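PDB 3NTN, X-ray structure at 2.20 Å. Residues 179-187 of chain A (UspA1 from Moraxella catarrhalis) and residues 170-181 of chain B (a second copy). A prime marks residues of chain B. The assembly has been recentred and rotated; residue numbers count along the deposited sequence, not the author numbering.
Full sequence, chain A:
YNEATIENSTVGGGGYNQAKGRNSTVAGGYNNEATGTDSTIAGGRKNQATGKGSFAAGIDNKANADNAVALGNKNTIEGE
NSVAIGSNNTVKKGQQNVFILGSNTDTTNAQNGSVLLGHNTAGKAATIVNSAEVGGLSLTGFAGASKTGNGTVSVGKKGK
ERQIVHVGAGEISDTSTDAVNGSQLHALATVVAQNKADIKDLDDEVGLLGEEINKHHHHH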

# COMPACT_ATOMS: atom_id res chain seq x y z
N ALA A 179 5.55 0.33 -9.83
CA ALA A 179 6.01 1.60 -9.30
C ALA A 179 7.48 1.80 -9.58
O ALA A 179 8.26 0.86 -9.62
CB ALA A 179 5.73 1.70 -7.79
N VAL A 180 7.85 3.05 -9.79
CA VAL A 180 9.26 3.50 -9.93
C VAL A 180 9.81 4.09 -8.59
O VAL A 180 9.09 4.78 -7.87
CB VAL A 180 9.29 4.53 -11.09
CG1 VAL A 180 10.55 5.31 -11.11
CG2 VAL A 180 9.06 3.77 -12.48
N ASN A 181 11.09 3.84 -8.29
CA ASN A 181 11.73 4.39 -7.09
C ASN A 181 12.73 5.49 -7.42
O ASN A 181 13.09 5.63 -8.57
CB ASN A 181 12.27 3.31 -6.13
CG ASN A 181 13.52 2.62 -6.61
OD1 ASN A 181 14.27 3.15 -7.39
ND2 ASN A 181 13.84 1.46 -6.00
N GLY A 182 13.10 6.31 -6.44
CA GLY A 182 13.98 7.48 -6.68
C GLY A 182 15.30 7.23 -7.41
O GLY A 182 15.80 8.11 -8.15
N SER A 183 15.87 6.05 -7.24
CA SER A 183 17.10 5.66 -7.92
C SER A 183 16.88 5.47 -9.41
O SER A 183 17.81 5.62 -10.22
CB SER A 183 17.71 4.39 -7.30
OG SER A 183 16.98 3.21 -7.68
N GLN A 184 15.67 5.13 -9.81
CA GLN A 184 15.40 4.94 -11.22
C GLN A 184 15.24 6.30 -11.89
O GLN A 184 15.72 6.49 -13.01
CB GLN A 184 14.18 4.04 -11.42
CG GLN A 184 14.44 2.63 -10.81
CD GLN A 184 13.26 1.72 -10.97
OE1 GLN A 184 12.28 1.85 -10.24
NE2 GLN A 184 13.30 0.84 -11.99
N LEU A 185 14.60 7.24 -11.18
CA LEU A 185 14.53 8.61 -11.64
C LEU A 185 15.91 9.25 -11.66
O LEU A 185 16.26 9.94 -12.58
CB LEU A 185 13.54 9.45 -10.81
CG LEU A 185 13.16 10.80 -11.45
CD1 LEU A 185 12.28 10.61 -12.71
CD2 LEU A 185 12.50 11.73 -10.46
N HIS A 186 16.68 9.02 -10.60
CA HIS A 186 18.06 9.49 -10.52
C HIS A 186 18.83 9.00 -11.71
O HIS A 186 19.47 9.81 -12.37
CB HIS A 186 18.77 9.00 -9.27
CG HIS A 186 20.16 9.55 -9.11
ND1 HIS A 186 20.43 10.73 -8.43
CD2 HIS A 186 21.36 9.08 -9.54
CE1 HIS A 186 21.74 10.96 -8.46
NE2 HIS A 186 22.32 9.97 -9.12
N ALA A 187 18.77 7.71 -12.00
CA ALA A 187 19.48 7.14 -13.16
C ALA A 187 19.12 7.80 -14.49
O ALA A 187 20.01 8.10 -15.28
CB ALA A 187 19.30 5.61 -13.25
N GLY B 170 9.55 11.55 -3.18
CA GLY B 170 10.57 10.60 -2.73
C GLY B 170 11.94 11.18 -2.89
O GLY B 170 12.17 12.03 -3.76
N GLU B 171 12.85 10.73 -2.04
CA GLU B 171 14.24 11.05 -2.22
C GLU B 171 14.75 10.62 -3.62
O GLU B 171 14.40 9.56 -4.13
CB GLU B 171 15.05 10.47 -1.03
CG GLU B 171 16.47 10.14 -1.31
CD GLU B 171 17.24 9.54 -0.07
OE1 GLU B 171 16.76 9.61 1.10
OE2 GLU B 171 18.35 9.01 -0.30
N ILE B 172 15.54 11.48 -4.25
CA ILE B 172 16.07 11.26 -5.58
C ILE B 172 17.57 11.27 -5.48
O ILE B 172 18.20 12.34 -5.33
CB ILE B 172 15.53 12.29 -6.57
CG1 ILE B 172 14.01 12.03 -6.77
CG2 ILE B 172 16.32 12.23 -7.93
CD1 ILE B 172 13.38 13.08 -7.60
N SER B 173 18.12 10.07 -5.46
CA SER B 173 19.55 9.82 -5.23
C SER B 173 19.83 8.42 -5.77
O SER B 173 18.92 7.68 -6.08
CB SER B 173 19.92 9.95 -3.77
OG SER B 173 19.55 8.80 -3.04
N ASP B 174 21.09 8.09 -5.93
CA ASP B 174 21.46 6.86 -6.55
C ASP B 174 21.15 5.64 -5.73
O ASP B 174 21.31 4.54 -6.26
CB ASP B 174 22.94 6.85 -7.06
CG ASP B 174 23.98 7.14 -5.95
OD1 ASP B 174 23.60 7.30 -4.75
OD2 ASP B 174 25.19 7.22 -6.31
N THR B 175 20.73 5.78 -4.47
CA THR B 175 20.39 4.61 -3.70
C THR B 175 18.96 4.63 -3.21
O THR B 175 18.62 3.83 -2.37
CB THR B 175 21.31 4.37 -2.45
OG1 THR B 175 21.36 5.57 -1.68
CG2 THR B 175 22.79 3.87 -2.88
N SER B 176 18.13 5.55 -3.70
CA SER B 176 16.83 5.73 -3.08
C SER B 176 15.81 4.68 -3.48
O SER B 176 15.61 4.39 -4.64
CB SER B 176 16.29 7.13 -3.35
OG SER B 176 14.90 7.15 -3.19
N THR B 177 15.13 4.16 -2.47
CA THR B 177 14.07 3.18 -2.65
C THR B 177 12.73 3.82 -2.31
O THR B 177 11.79 3.14 -1.93
CB THR B 177 14.40 1.97 -1.78
OG1 THR B 177 14.61 2.41 -0.42
CG2 THR B 177 15.73 1.33 -2.28
N ASP B 178 12.64 5.13 -2.45
CA ASP B 178 11.37 5.82 -2.14
C ASP B 178 10.57 5.82 -3.43
O ASP B 178 11.15 5.89 -4.49
CB ASP B 178 11.56 7.29 -1.72
CG ASP B 178 12.27 7.48 -0.37
OD1 ASP B 178 12.49 8.69 -0.08
OD2 ASP B 178 12.63 6.52 0.41
N ALA B 179 9.25 5.72 -3.34
CA ALA B 179 8.43 5.95 -4.52
C ALA B 179 8.58 7.38 -4.99
O ALA B 179 8.80 8.33 -4.20
CB ALA B 179 7.02 5.65 -4.26
N VAL B 180 8.43 7.53 -6.32
CA VAL B 180 8.46 8.81 -7.05
C VAL B 180 7.00 9.25 -7.37
O VAL B 180 6.17 8.41 -7.70
CB VAL B 180 9.34 8.62 -8.32
CG1 VAL B 180 9.05 9.63 -9.39
CG2 VAL B 180 10.85 8.60 -7.92
N ASN B 181 6.68 10.54 -7.26
CA ASN B 181 5.34 11.00 -7.65
C ASN B 181 5.37 11.82 -8.92
O ASN B 181 6.45 12.13 -9.41
CB ASN B 181 4.60 11.68 -6.49
CG ASN B 181 5.15 13.04 -6.12
OD1 ASN B 181 5.81 13.69 -6.89
ND2 ASN B 181 4.79 13.50 -4.94

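Residues 179-187 of chain A run from an extended segment into the first turns of a helix that begins at Gly182, while residues 170-181 of chain B form an irregular chain, folded by a type I turn from Ser173′ to Ser176′, that packs against the start of that helix. Backbone atoms make all three hydrogen bonds between the stretches. Val180′ N donates to Val180 O (3.2 Å) and Gly182 N donates to Asp178′ O (2.8 Å); these two bonds flank Asn181 and Ala179′, which form a single beta bridge with their CA atoms 4.5 Å apart. One residue further along chain A, Ser183 N donates to Ser176′ O at 3.1 Å. The amides of Gly182 and Ser183 lie in the first turn of the helix, where no preceding turn supplies carbonyl acceptors, and chain B provides them.

Three CA-H...O contacts come from successive residues of chain A: Asn181 CA to Asp178′ O (3.1 Å), Gly182 CA to Glu171′ O (3.3 Å) and Ser183 CA to Ser173′ O (3.3 Å). Asp178′ O thus meets both the CA of Asn181 and the amide of Gly182. The close packing at Gly182 depends on its lack of a side chain: an ideal CB would lie 1.9 Å from Glu171′ O and 2.4 Å from Ser176′ OG, a clash with both. Those two atoms are themselves joined, Ser176′ OG donating to Glu171′ O at 2.6 Å. Ser176′ OG also accepts from Asp178′ N (3.1 Å), and Asp178′ OD1 accepts from Glu171′ N (2.9 Å), so side chains within chain B brace the loop that receives the helix.

Asn181 is the N-cap of the chain A helix. Asn181 OD1 takes weak bonds from Ser183 N (3.3 Å) and Gln184 N (3.4 Å) and a shorter one from Ser183 OG (2.7 Å). In return, Gln184 OE1 accepts from Asn181 N at 3.0 Å, closing the cap from the other direction; the CA-to-CB bond of Gln184 points away from the chain B stretch, and its side chain makes no contact with it. Asn181 OD1 also comes within 3.3 Å of Ser176′ O, but both are acceptors and no hydrogen bond joins them. Ser183 N lies near both oxygens, with the better angle toward Ser176′ O.

Apolar packing continues beside this polar network. Leu185 points toward chain B, its CD2 3.3 Å from Ile172′ CD1, a tight approach, and its CB 4.0 Å from Val180′ CG2. Val180′ also points across the contact, and its CG2 lies 3.5 Å from Gly182 N, covering the backbone where the helix begins.

One turn along from Gly182, His186 lays its ring against the start of the chain B turn. Ser173′ C and Asp174′ N sit over one ring face, with His186 CG 3.6 Å from Asp174′ N. His186 ND1 approaches Ser173′ CA at 3.4 Å, yet this nitrogen is buried by the contact without a hydrogen-bonding partner, so the ring contributes here by packing.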